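Local atomic coordinates of ESAT-6-like protein EsxG (Mycobacterium smegmatis, PDB entry 3Q4H), a protein that probably forms a helical-hairpin complex with an Esx partner protein and is secreted with it through a type VII secretion system, as other WXG100 proteins are. Residues Pro10-Ser15 with Ser83-Asp88; Ala21-Met26 with Ala68-Ala73; Gln32-Ala37 with Arg58-Ser63; Ser39-His44 with Ala51-His56. All blocks are in the same frame, centred on the assembly; numbering follows the deposited sequence.

Contact 1 of 4, residues Pro10-Ser15 with Ser83-Asp88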
loop_
_atom_site.group_PDB
_atom_site.type_symbol
_atom_site.label_atom_id
_atom_site.label_comp_id
_atom_site.label_asym_id
_atom_site.label_seq_id
_atom_site.Cartn_x
_atom_site.Cartn_y
_atom_site.Cartn_z
ATOM N N PRO A 10 15.286 4.928 -7.981
ATOM C CA PRO A 10 14.828 4.611 -6.635
ATOM C C PRO A 10 13.844 5.619 -6.036
ATOM O O PRO A 10 12.940 5.221 -5.304
ATOM C CB PRO A 10 16.121 4.610 -5.831
ATOM C CG PRO A 10 17.142 4.194 -6.778
ATOM C CD PRO A 10 16.737 4.716 -8.113
ATOM N N GLN A 11 14.023 6.904 -6.332
ATOM C CA GLN A 11 13.103 7.925 -5.844
ATOM C C GLN A 11 11.721 7.744 -6.457
ATOM O O GLN A 11 10.714 7.816 -5.758
ATOM C CB GLN A 11 13.644 9.320 -6.132
ATOM C CG GLN A 11 14.893 9.632 -5.330
ATOM C CD GLN A 11 15.438 11.030 -5.573
ATOM O OE1 GLN A 11 16.653 11.231 -5.650
ATOM N NE2 GLN A 11 14.542 12.006 -5.693
ATOM N N LEU A 12 11.685 7.490 -7.761
ATOM C CA LEU A 12 10.434 7.259 -8.476
ATOM C C LEU A 12 9.703 6.036 -7.937
ATOM O O LEU A 12 8.526 6.120 -7.583
ATOM C CB LEU A 12 10.708 7.078 -9.967
ATOM C CG LEU A 12 9.507 6.903 -10.900
ATOM C CD1 LEU A 12 8.527 8.088 -10.809
ATOM C CD2 LEU A 12 9.981 6.697 -12.347
ATOM N N ILE A 13 10.411 4.907 -7.888
ATOM C CA ILE A 13 9.894 3.652 -7.340
ATOM C C ILE A 13 9.324 3.871 -5.948
ATOM O O ILE A 13 8.239 3.389 -5.636
ATOM C CB ILE A 13 11.008 2.587 -7.228
ATOM C CG1 ILE A 13 11.451 2.113 -8.613
ATOM C CG2 ILE A 13 10.555 1.391 -6.380
ATOM C CD1 ILE A 13 12.770 1.387 -8.599
ATOM N N ALA A 14 10.066 4.594 -5.115
ATOM C CA ALA A 14 9.633 4.869 -3.758
ATOM C C ALA A 14 8.366 5.711 -3.810
ATOM O O ALA A 14 7.353 5.343 -3.228
ATOM C CB ALA A 14 10.728 5.570 -2.973
ATOM N N SER A 15 8.409 6.819 -4.546
ATOM C CA SER A 15 7.254 7.716 -4.647
ATOM C C SER A 15 5.993 6.989 -5.084
ATOM O O SER A 15 4.914 7.258 -4.580
ATOM C CB SER A 15 7.536 8.864 -5.621
ATOM O OG SER A 15 8.443 9.797 -5.062
ATOM N N SER A 83 6.379 -1.414 -9.392
ATOM C CA SER A 83 6.840 -2.764 -9.691
ATOM C C SER A 83 7.519 -2.841 -11.059
ATOM O O SER A 83 8.640 -3.360 -11.164
ATOM C CB SER A 83 5.687 -3.755 -9.652
ATOM O OG SER A 83 6.171 -5.079 -9.851
ATOM N N TYR A 84 6.846 -2.323 -12.091
ATOM C CA TYR A 84 7.377 -2.324 -13.461
ATOM C C TYR A 84 8.717 -1.592 -13.567
ATOM O O TYR A 84 9.640 -2.082 -14.213
ATOM C CB TYR A 84 6.371 -1.713 -14.455
ATOM C CG TYR A 84 6.847 -1.724 -15.901
ATOM C CD1 TYR A 84 6.414 -2.702 -16.790
ATOM C CD2 TYR A 84 7.746 -0.759 -16.374
ATOM C CE1 TYR A 84 6.859 -2.721 -18.122
ATOM C CE2 TYR A 84 8.200 -0.769 -17.693
ATOM C CZ TYR A 84 7.751 -1.751 -18.563
ATOM O OH TYR A 84 8.196 -1.761 -19.870
ATOM N N VAL A 85 8.820 -0.427 -12.937
ATOM C CA VAL A 85 10.080 0.319 -12.927
ATOM C C VAL A 85 11.185 -0.453 -12.222
ATOM O O VAL A 85 12.331 -0.443 -12.670
ATOM C CB VAL A 85 9.947 1.685 -12.231
ATOM C CG1 VAL A 85 11.331 2.338 -12.085
ATOM C CG2 VAL A 85 8.988 2.586 -12.997
ATOM N N ALA A 86 10.833 -1.110 -11.115
ATOM C CA ALA A 86 11.785 -1.916 -10.342
ATOM C C ALA A 86 12.278 -3.116 -11.148
ATOM O O ALA A 86 13.484 -3.357 -11.248
ATOM C CB ALA A 86 11.147 -2.393 -9.042
ATOM N N GLN A 87 11.336 -3.863 -11.717
ATOM C CA GLN A 87 11.674 -5.044 -12.504
ATOM C C GLN A 87 12.388 -4.669 -13.810
ATOM O O GLN A 87 13.348 -5.339 -14.198
ATOM C CB GLN A 87 10.427 -5.904 -12.752
ATOM C CG GLN A 87 9.864 -6.488 -11.454
ATOM C CD GLN A 87 8.582 -7.286 -11.635
ATOM O OE1 GLN A 87 8.600 -8.396 -12.168
ATOM N NE2 GLN A 87 7.465 -6.735 -11.155
ATOM N N ASP A 88 11.938 -3.590 -14.459
ATOM C CA ASP A 88 12.582 -3.063 -15.677
ATOM C C ASP A 88 14.003 -2.579 -15.407
ATOM O O ASP A 88 14.888 -2.754 -16.248
ATOM C CB ASP A 88 11.768 -1.906 -16.271
ATOM C CG ASP A 88 12.356 -1.381 -17.569
ATOM O OD1 ASP A 88 11.978 -1.895 -18.643
ATOM O OD2 ASP A 88 13.191 -0.446 -17.518
#
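Near the end of the helical hairpin that carries both chain termini, Ile-13 and Leu-12 of helix 8-38 meet Val-85 and Ala-86 of helix 79-94. The two short helical segments run roughly antiparallel, at 149° between their directions, and their axes come within 9.2 Å. Ile-13 lies level with Val-85. Its CG1 branch sits beside the backbone N (chi1 -70°), which carries the chain out to the other helix. Ile-13 CG1 packs against Val-85 CG1 at 3.5 Å. Beyond it, the terminal Ile-13 CD1 reaches past the valine to Ala-86 CB at 4.1 Å, and also touches Ala-86 CA. This pairs the first and last helices of the chain: helix 79-94 continues the return arm after helix 47-77 has ended. Leu-12 adds a looser touch from its CD2 methyl to the other valine branch, Val-85 CG2, at 4.3 Å. The valine is thus met on both methyls, and it also packs on Ile-9 and Glu-16 of helix 8-38. No hydrogen bond crosses between the segments. Ile-13 additionally packs on Ala-31 of the second subunit, another copy of this protein, while Leu-12 packs on an apolar side chain of another protein's chain.

Contact 2 of 4, residues Ala21-Met26 with Ala68-Ala73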
loop_
_atom_site.group_PDB
_atom_site.type_symbol
_atom_site.label_atom_id
_atom_site.label_comp_id
_atom_site.label_asym_id
_atom_site.label_seq_id
_atom_site.Cartn_x
_atom_site.Cartn_y
_atom_site.Cartn_z
ATOM N N ALA A 21 0.504 2.453 -1.570
ATOM C CA ALA A 21 0.106 2.146 -0.212
ATOM C C ALA A 21 -1.141 2.935 0.170
ATOM O O ALA A 21 -2.107 2.359 0.667
ATOM C CB ALA A 21 1.232 2.444 0.746
ATOM N N LYS A 22 -1.128 4.246 -0.073
ATOM C CA LYS A 22 -2.273 5.095 0.282
ATOM C C LYS A 22 -3.520 4.704 -0.498
ATOM O O LYS A 22 -4.626 4.801 0.014
ATOM C CB LYS A 22 -1.975 6.574 0.038
ATOM C CG LYS A 22 -0.876 7.152 0.914
ATOM C CD LYS A 22 -0.651 8.621 0.605
ATOM C CE LYS A 22 0.365 9.259 1.531
ATOM N NZ LYS A 22 0.381 10.726 1.315
ATOM N N ALA A 23 -3.344 4.268 -1.737
ATOM C CA ALA A 23 -4.463 3.764 -2.506
ATOM C C ALA A 23 -5.061 2.582 -1.751
ATOM O O ALA A 23 -6.268 2.541 -1.499
ATOM C CB ALA A 23 -4.029 3.364 -3.902
ATOM N N ALA A 24 -4.218 1.639 -1.346
ATOM C CA ALA A 24 -4.712 0.470 -0.621
ATOM C C ALA A 24 -5.359 0.895 0.691
ATOM O O ALA A 24 -6.361 0.329 1.092
ATOM C CB ALA A 24 -3.608 -0.509 -0.369
ATOM N N LEU A 25 -4.810 1.917 1.336
ATOM C CA LEU A 25 -5.333 2.367 2.622
ATOM C C LEU A 25 -6.694 3.061 2.498
ATOM O O LEU A 25 -7.523 2.972 3.412
ATOM C CB LEU A 25 -4.309 3.252 3.343
ATOM C CG LEU A 25 -3.100 2.486 3.912
ATOM C CD1 LEU A 25 -2.142 3.414 4.648
ATOM C CD2 LEU A 25 -3.551 1.360 4.830
HETATM N N MSE A 26 -6.933 3.727 1.370
HETATM C CA MSE A 26 -8.272 4.221 1.054
HETATM C C MSE A 26 -9.271 3.052 0.948
HETATM O O MSE A 26 -10.283 3.044 1.637
HETATM C CB MSE A 26 -8.261 5.026 -0.242
HETATM C CG MSE A 26 -9.637 5.520 -0.704
HETATM SE SE MSE A 26 -10.544 6.778 0.516
HETATM C CE MSE A 26 -9.367 8.298 0.311
ATOM N N ALA A 68 -12.521 1.446 -8.877
ATOM C CA ALA A 68 -12.180 1.408 -10.296
ATOM C C ALA A 68 -11.189 2.523 -10.627
ATOM O O ALA A 68 -10.270 2.328 -11.429
ATOM C CB ALA A 68 -13.430 1.517 -11.165
ATOM N N LEU A 69 -11.357 3.682 -9.993
ATOM C CA LEU A 69 -10.462 4.814 -10.241
ATOM C C LEU A 69 -9.061 4.599 -9.648
ATOM O O LEU A 69 -8.055 4.959 -10.269
ATOM C CB LEU A 69 -11.085 6.126 -9.737
ATOM C CG LEU A 69 -12.062 6.816 -10.707
ATOM C CD1 LEU A 69 -12.808 7.953 -10.021
ATOM C CD2 LEU A 69 -11.334 7.329 -11.917
ATOM N N LEU A 70 -9.004 4.027 -8.450
ATOM C CA LEU A 70 -7.727 3.681 -7.836
ATOM C C LEU A 70 -7.000 2.638 -8.690
ATOM O O LEU A 70 -5.780 2.704 -8.852
ATOM C CB LEU A 70 -7.923 3.156 -6.416
ATOM C CG LEU A 70 -8.403 4.158 -5.357
ATOM C CD1 LEU A 70 -8.761 3.451 -4.028
ATOM C CD2 LEU A 70 -7.354 5.243 -5.125
ATOM N N ASP A 71 -7.748 1.699 -9.266
ATOM C CA ASP A 71 -7.147 0.700 -10.164
ATOM C C ASP A 71 -6.394 1.363 -11.312
ATOM O O ASP A 71 -5.357 0.863 -11.749
ATOM C CB ASP A 71 -8.194 -0.282 -10.712
ATOM C CG ASP A 71 -8.660 -1.288 -9.665
ATOM O OD1 ASP A 71 -8.247 -1.179 -8.491
ATOM O OD2 ASP A 71 -9.444 -2.195 -10.003
ATOM N N ILE A 72 -6.904 2.490 -11.794
ATOM C CA ILE A 72 -6.242 3.223 -12.864
ATOM C C ILE A 72 -5.006 3.933 -12.306
ATOM O O ILE A 72 -3.936 3.878 -12.899
ATOM C CB ILE A 72 -7.212 4.224 -13.552
ATOM C CG1 ILE A 72 -8.372 3.464 -14.202
ATOM C CG2 ILE A 72 -6.490 5.061 -14.599
ATOM C CD1 ILE A 72 -9.624 4.308 -14.408
ATOM N N ALA A 73 -5.141 4.579 -11.156
ATOM C CA ALA A 73 -4.002 5.254 -10.555
ATOM C C ALA A 73 -2.840 4.279 -10.360
ATOM O O ALA A 73 -1.695 4.603 -10.670
ATOM C CB ALA A 73 -4.393 5.874 -9.236
#
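Ala-23 is the first residue of segment 21-26 to touch segment 68-73, and Leu-70 is what it meets. The CA atoms of the two residues are 6.3 Å apart. The small side chain is consistent with the leucine's close approach to the helix backbone. Ala-23 CB faces Leu-70 CD2 at 4.0 Å, and the carbonyl oxygen Ala-23 O lies 3.7 Å from the other methyl, Leu-70 CD1. The leucine therefore sets its two methyls against different parts of one residue. Next in order, Ala-24 and Leu-25 turn to the second subunit, where they pack on Asp-79 and Ala-21 of that copy. One turn after Ala-23 comes Met-26, present as selenomethionine. Its CG is anti to the backbone N (chi1 177°), and the chain then bends twice; its near part, CB and CG, lies against the leucine and the selenium turns off elsewhere. Met-26 CG meets Leu-70 CD1 at 4.0 Å, and the two side chains cross at about a right angle. Leu-70 also packs on Arg-27 of helix 8-38 and on an aromatic side chain of another protein's chain. Beside it, Asp-71 forms a salt bridge with Arg-27. The same carboxylate makes weak hydrogen bonds to Ser-83 and Gln-87 of the second subunit. The contact joins the two long antiparallel arms near the middle of the helical hairpin that is the fold of the WXG100 family.

Contact 3 of 4, residues Gln32-Ala37 with Arg58-Ser63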
loop_
_atom_site.group_PDB
_atom_site.type_symbol
_atom_site.label_atom_id
_atom_site.label_comp_id
_atom_site.label_asym_id
_atom_site.label_seq_id
_atom_site.Cartn_x
_atom_site.Cartn_y
_atom_site.Cartn_z
ATOM N N GLN A 32 -13.721 -0.333 6.246
ATOM C CA GLN A 32 -14.004 -0.094 7.663
ATOM C C GLN A 32 -15.203 0.836 7.874
ATOM O O GLN A 32 -15.919 0.713 8.857
ATOM C CB GLN A 32 -12.773 0.487 8.368
ATOM C CG GLN A 32 -11.610 -0.483 8.472
ATOM C CD GLN A 32 -10.508 0.036 9.375
ATOM O OE1 GLN A 32 -9.376 0.271 8.931
ATOM N NE2 GLN A 32 -10.833 0.230 10.651
ATOM N N ALA A 33 -15.411 1.777 6.962
ATOM C CA ALA A 33 -16.557 2.675 7.059
ATOM C C ALA A 33 -17.846 1.907 6.793
ATOM O O ALA A 33 -18.881 2.189 7.393
ATOM C CB ALA A 33 -16.411 3.831 6.093
ATOM N N GLU A 34 -17.764 0.926 5.903
ATOM C CA GLU A 34 -18.904 0.092 5.528
ATOM C C GLU A 34 -19.347 -0.797 6.696
ATOM O O GLU A 34 -20.534 -0.921 6.965
ATOM C CB GLU A 34 -18.533 -0.738 4.289
ATOM C CG GLU A 34 -19.523 -1.829 3.886
ATOM C CD GLU A 34 -20.752 -1.317 3.173
ATOM O OE1 GLU A 34 -20.918 -0.086 3.041
ATOM O OE2 GLU A 34 -21.564 -2.166 2.736
ATOM N N GLN A 35 -18.383 -1.401 7.387
ATOM C CA GLN A 35 -18.661 -2.213 8.575
ATOM C C GLN A 35 -19.365 -1.407 9.656
ATOM O O GLN A 35 -20.308 -1.883 10.278
ATOM C CB GLN A 35 -17.369 -2.779 9.160
ATOM C CG GLN A 35 -16.670 -3.803 8.290
ATOM C CD GLN A 35 -15.486 -4.469 8.996
ATOM O OE1 GLN A 35 -15.652 -5.091 10.049
ATOM N NE2 GLN A 35 -14.295 -4.348 8.412
ATOM N N ALA A 36 -18.888 -0.191 9.884
ATOM C CA ALA A 36 -19.510 0.709 10.844
ATOM C C ALA A 36 -20.917 1.119 10.408
ATOM O O ALA A 36 -21.776 1.337 11.249
ATOM C CB ALA A 36 -18.643 1.932 11.048
ATOM N N ALA A 37 -21.146 1.218 9.102
ATOM C CA ALA A 37 -22.470 1.516 8.554
ATOM C C ALA A 37 -23.461 0.349 8.711
ATOM O O ALA A 37 -24.581 0.543 9.185
ATOM C CB ALA A 37 -22.343 1.898 7.093
ATOM N N ARG A 58 -26.163 3.658 -2.456
ATOM C CA ARG A 58 -25.423 4.707 -3.135
ATOM C C ARG A 58 -23.936 4.657 -2.754
ATOM O O ARG A 58 -23.051 4.722 -3.616
ATOM C CB ARG A 58 -26.033 6.058 -2.754
ATOM C CG ARG A 58 -25.274 7.275 -3.221
ATOM C CD ARG A 58 -25.101 7.264 -4.715
ATOM N NE ARG A 58 -24.467 8.488 -5.177
ATOM C CZ ARG A 58 -24.086 8.715 -6.430
ATOM N NH1 ARG A 58 -24.266 7.795 -7.376
ATOM N NH2 ARG A 58 -23.510 9.872 -6.733
ATOM N N PHE A 59 -23.669 4.543 -1.458
ATOM C CA PHE A 59 -22.304 4.473 -0.977
ATOM C C PHE A 59 -21.576 3.252 -1.543
ATOM O O PHE A 59 -20.428 3.352 -1.990
ATOM C CB PHE A 59 -22.296 4.434 0.540
ATOM C CG PHE A 59 -20.935 4.254 1.130
ATOM C CD1 PHE A 59 -20.066 5.327 1.235
ATOM C CD2 PHE A 59 -20.525 3.015 1.596
ATOM C CE1 PHE A 59 -18.814 5.166 1.784
ATOM C CE2 PHE A 59 -19.276 2.851 2.147
ATOM C CZ PHE A 59 -18.416 3.928 2.238
ATOM N N VAL A 60 -22.243 2.101 -1.524
ATOM C CA VAL A 60 -21.671 0.881 -2.096
ATOM C C VAL A 60 -21.393 1.040 -3.595
ATOM O O VAL A 60 -20.389 0.531 -4.083
ATOM C CB VAL A 60 -22.563 -0.370 -1.817
ATOM C CG1 VAL A 60 -22.134 -1.563 -2.656
ATOM C CG2 VAL A 60 -22.505 -0.724 -0.344
ATOM N N GLU A 61 -22.253 1.762 -4.313
ATOM C CA GLU A 61 -22.015 2.048 -5.738
ATOM C C GLU A 61 -20.769 2.924 -5.966
ATOM O O GLU A 61 -19.948 2.631 -6.829
ATOM C CB GLU A 61 -23.230 2.724 -6.395
ATOM C CG GLU A 61 -22.854 3.510 -7.671
ATOM C CD GLU A 61 -24.033 4.087 -8.437
ATOM O OE1 GLU A 61 -25.177 4.076 -7.923
ATOM O OE2 GLU A 61 -23.793 4.560 -9.570
ATOM N N VAL A 62 -20.656 4.012 -5.216
ATOM C CA VAL A 62 -19.585 4.972 -5.438
ATOM C C VAL A 62 -18.218 4.389 -5.043
ATOM O O VAL A 62 -17.213 4.692 -5.696
ATOM C CB VAL A 62 -19.861 6.296 -4.703
ATOM C CG1 VAL A 62 -18.748 7.295 -4.944
ATOM C CG2 VAL A 62 -21.176 6.872 -5.154
ATOM N N SER A 63 -18.181 3.557 -3.992
ATOM C CA SER A 63 -16.964 2.805 -3.635
ATOM C C SER A 63 -16.442 2.005 -4.807
ATOM O O SER A 63 -15.239 1.995 -5.064
ATOM C CB SER A 63 -17.225 1.822 -2.510
ATOM O OG SER A 63 -17.574 2.510 -1.337
#
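Segments 32-37 and 58-63 are helical and run almost antiparallel, at 169°, with axes 11.6 Å apart at closest. Glu-34 and Val-60 have the nearest CA atoms, at 8.1 Å, so side chains must span the gap. Glu-34 does this with a bent chain: CG is anti to the backbone N and the bend follows at chi2 (77°), which brings the carboxylate across. Glu-34 OE1 lies at the edge of the Phe-59 ring, near its plane, 3.4 Å from CD2. Carboxylate and ring are close to coplanar, at 13°. The negative oxygen would be well placed beside the ring hydrogens. The other oxygen, Glu-34 OE2, touches Val-60 CG2 at 3.5 Å and also takes a weak hydrogen bond from His-56. Ala-33 CB approaches the far end of the ring, 4.3 Å from Phe-59 CZ. Over one face of the ring sits Ser-63 OG, which donates to Phe-59 O at 3.0 Å, from above the carbonyl plane. The phenylalanine also meets an aromatic side chain of another protein's chain. The contact thus joins the two long arms of the WXG100 helical hairpin, where a buried aromatic ring borders a partner chain.

Contact 4 of 4, residues Ser39-His44 with Ala51-His56; sequences SSQAFH and AFQAAH
Packing contacts centre on Phe-52, which points from helix 47-77 into the loop segment 39-44. Gln-41 lies over one ring face: its CA is 4.3 Å from the Phe-52 ring centroid and 23° off the ring normal, a CH-pi contact. Gln-41 CB reaches Phe-52 CE1 at 3.7 Å. The chain bends at chi2 (61°), and the amide ends nearly parallel to the ring, at 10°. The rings of His-44 and Phe-52 meet obliquely, with centroids 5.4 Å apart. Ser-40 OG lies 3.7 Å from Phe-52 CZ and makes a weak hydrogen bond with Ala-37 O. This loop is the bend of the WXG100 hairpin, and His-44 probably occupies the place of the family's tryptophan, in a His-X-Gly sequence. The polar contacts lie mainly at the two glutamines. Gln-41 NE2 and Gln-53 NE2 are 3.6 Å apart, with no bond between them; both are hydrogen-bonded to Ser-49 OG, which ties the loop to the helix. Gln-41 OE1 stands in plane at the edge of the His-44 ring. On the backbone, His-44 N donates to Gln-41 O at 3.0 Å, which closes a single turn in the loop. His-44 ND1 is bonded to a polar side chain of another protein's chain, so the imidazole meets both that chain and Phe-52.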
loop_
_atom_site.group_PDB
_atom_site.type_symbol
_atom_site.label_atom_id
_atom_site.label_comp_id
_atom_site.label_asym_id
_atom_site.label_seq_id
_atom_site.Cartn_x
_atom_site.Cartn_y
_atom_site.Cartn_z
ATOM N N SER A 39 -23.393 -2.079 10.860
ATOM C CA SER A 39 -23.697 -2.298 12.274
ATOM C C SER A 39 -24.569 -1.204 12.906
ATOM O O SER A 39 -24.866 -1.276 14.095
ATOM C CB SER A 39 -22.405 -2.457 13.077
ATOM O OG SER A 39 -21.647 -1.267 13.047
ATOM N N SER A 40 -24.978 -0.203 12.125
ATOM C CA SER A 40 -25.858 0.856 12.625
ATOM C C SER A 40 -27.153 1.032 11.811
ATOM O O SER A 40 -27.843 2.046 11.953
ATOM C CB SER A 40 -25.095 2.186 12.706
ATOM O OG SER A 40 -25.192 2.911 11.498
ATOM N N GLN A 41 -27.487 0.056 10.963
ATOM C CA GLN A 41 -28.796 0.045 10.299
ATOM C C GLN A 41 -29.844 -0.431 11.282
ATOM O O GLN A 41 -30.842 0.254 11.500
ATOM C CB GLN A 41 -28.805 -0.851 9.047
ATOM C CG GLN A 41 -30.160 -1.572 8.724
ATOM C CD GLN A 41 -31.356 -0.640 8.443
ATOM O OE1 GLN A 41 -31.386 0.524 8.853
ATOM N NE2 GLN A 41 -32.354 -1.171 7.742
ATOM N N ALA A 42 -29.599 -1.600 11.873
ATOM C CA ALA A 42 -30.581 -2.307 12.713
ATOM C C ALA A 42 -31.604 -1.388 13.387
ATOM O O ALA A 42 -32.815 -1.626 13.313
ATOM C CB ALA A 42 -29.857 -3.152 13.771
ATOM N N PHE A 43 -31.097 -0.322 14.002
ATOM C CA PHE A 43 -31.877 0.559 14.876
ATOM C C PHE A 43 -33.162 1.141 14.260
ATOM O O PHE A 43 -34.164 1.316 14.964
ATOM C CB PHE A 43 -30.981 1.701 15.373
ATOM C CG PHE A 43 -29.731 1.231 16.077
ATOM C CD1 PHE A 43 -29.791 0.738 17.369
ATOM C CD2 PHE A 43 -28.499 1.279 15.446
ATOM C CE1 PHE A 43 -28.646 0.306 18.026
ATOM C CE2 PHE A 43 -27.350 0.848 16.097
ATOM C CZ PHE A 43 -27.428 0.359 17.390
ATOM N N HIS A 44 -33.136 1.408 12.954
ATOM C CA HIS A 44 -34.193 2.181 12.280
ATOM C C HIS A 44 -35.369 1.323 11.812
ATOM O O HIS A 44 -35.342 0.099 11.950
ATOM C CB HIS A 44 -33.599 2.937 11.088
ATOM C CG HIS A 44 -32.298 3.601 11.399
ATOM N ND1 HIS A 44 -32.184 4.606 12.333
ATOM C CD2 HIS A 44 -31.048 3.379 10.930
ATOM C CE1 HIS A 44 -30.924 4.988 12.415
ATOM N NE2 HIS A 44 -30.213 4.261 11.573
ATOM N N ALA A 51 -34.425 5.557 3.824
ATOM C CA ALA A 51 -33.416 6.599 3.636
ATOM C C ALA A 51 -31.984 6.093 3.888
ATOM O O ALA A 51 -31.066 6.418 3.138
ATOM C CB ALA A 51 -33.717 7.785 4.541
ATOM N N PHE A 52 -31.799 5.309 4.948
ATOM C CA PHE A 52 -30.505 4.710 5.251
ATOM C C PHE A 52 -30.082 3.719 4.169
ATOM O O PHE A 52 -28.981 3.819 3.626
ATOM C CB PHE A 52 -30.546 4.002 6.607
ATOM C CG PHE A 52 -29.193 3.615 7.125
ATOM C CD1 PHE A 52 -28.606 2.420 6.739
ATOM C CD2 PHE A 52 -28.506 4.453 7.995
ATOM C CE1 PHE A 52 -27.354 2.066 7.209
ATOM C CE2 PHE A 52 -27.264 4.110 8.471
ATOM C CZ PHE A 52 -26.679 2.914 8.075
ATOM N N GLN A 53 -30.957 2.766 3.864
ATOM C CA GLN A 53 -30.682 1.771 2.829
ATOM C C GLN A 53 -30.387 2.408 1.468
ATOM O O GLN A 53 -29.515 1.940 0.742
ATOM C CB GLN A 53 -31.851 0.793 2.700
ATOM C CG GLN A 53 -32.024 -0.114 3.902
ATOM C CD GLN A 53 -33.203 -1.065 3.745
ATOM O OE1 GLN A 53 -33.211 -1.909 2.846
ATOM N NE2 GLN A 53 -34.203 -0.933 4.618
ATOM N N ALA A 54 -31.115 3.470 1.131
ATOM C CA ALA A 54 -30.870 4.205 -0.114
ATOM C C ALA A 54 -29.494 4.855 -0.096
ATOM O O ALA A 54 -28.755 4.786 -1.076
ATOM C CB ALA A 54 -31.940 5.256 -0.341
ATOM N N ALA A 55 -29.166 5.482 1.031
ATOM C CA ALA A 55 -27.853 6.076 1.257
ATOM C C ALA A 55 -26.757 5.024 1.274
ATOM O O ALA A 55 -25.613 5.309 0.922
ATOM C CB ALA A 55 -27.841 6.832 2.572
ATOM N N HIS A 56 -27.094 3.814 1.702
ATOM C CA HIS A 56 -26.123 2.735 1.722
ATOM C C HIS A 56 -25.847 2.216 0.312
ATOM O O HIS A 56 -24.693 2.114 -0.090
ATOM C CB HIS A 56 -26.591 1.610 2.641
ATOM C CG HIS A 56 -25.532 0.593 2.922
ATOM N ND1 HIS A 56 -25.695 -0.748 2.643
ATOM C CD2 HIS A 56 -24.281 0.724 3.426
ATOM C CE1 HIS A 56 -24.590 -1.399 2.966
ATOM N NE2 HIS A 56 -23.719 -0.530 3.447
#

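The four contacts lie in a row along one hairpin. From the termini to the bend the order is contact 1, contact 2, contact 3 and contact 4, each nested in the chain loop of the one before. Helix 8-38 supplies the first segment of contacts 1 to 3. Helix 47-77 serves contacts 2, 3 and 4, and helix 79-94 serves contact 1. The centres of contacts 1 and 4 are about 43 Å apart, with the centre of contact 2 about 3 Å from the chain's centre. Contacts 3 and 4 touch, their centres about 11 Å apart. Contacts 1 to 3 also reach the second subunit, and all four border another protein's chain, consistent with an elongated hairpin that pairs with other chains.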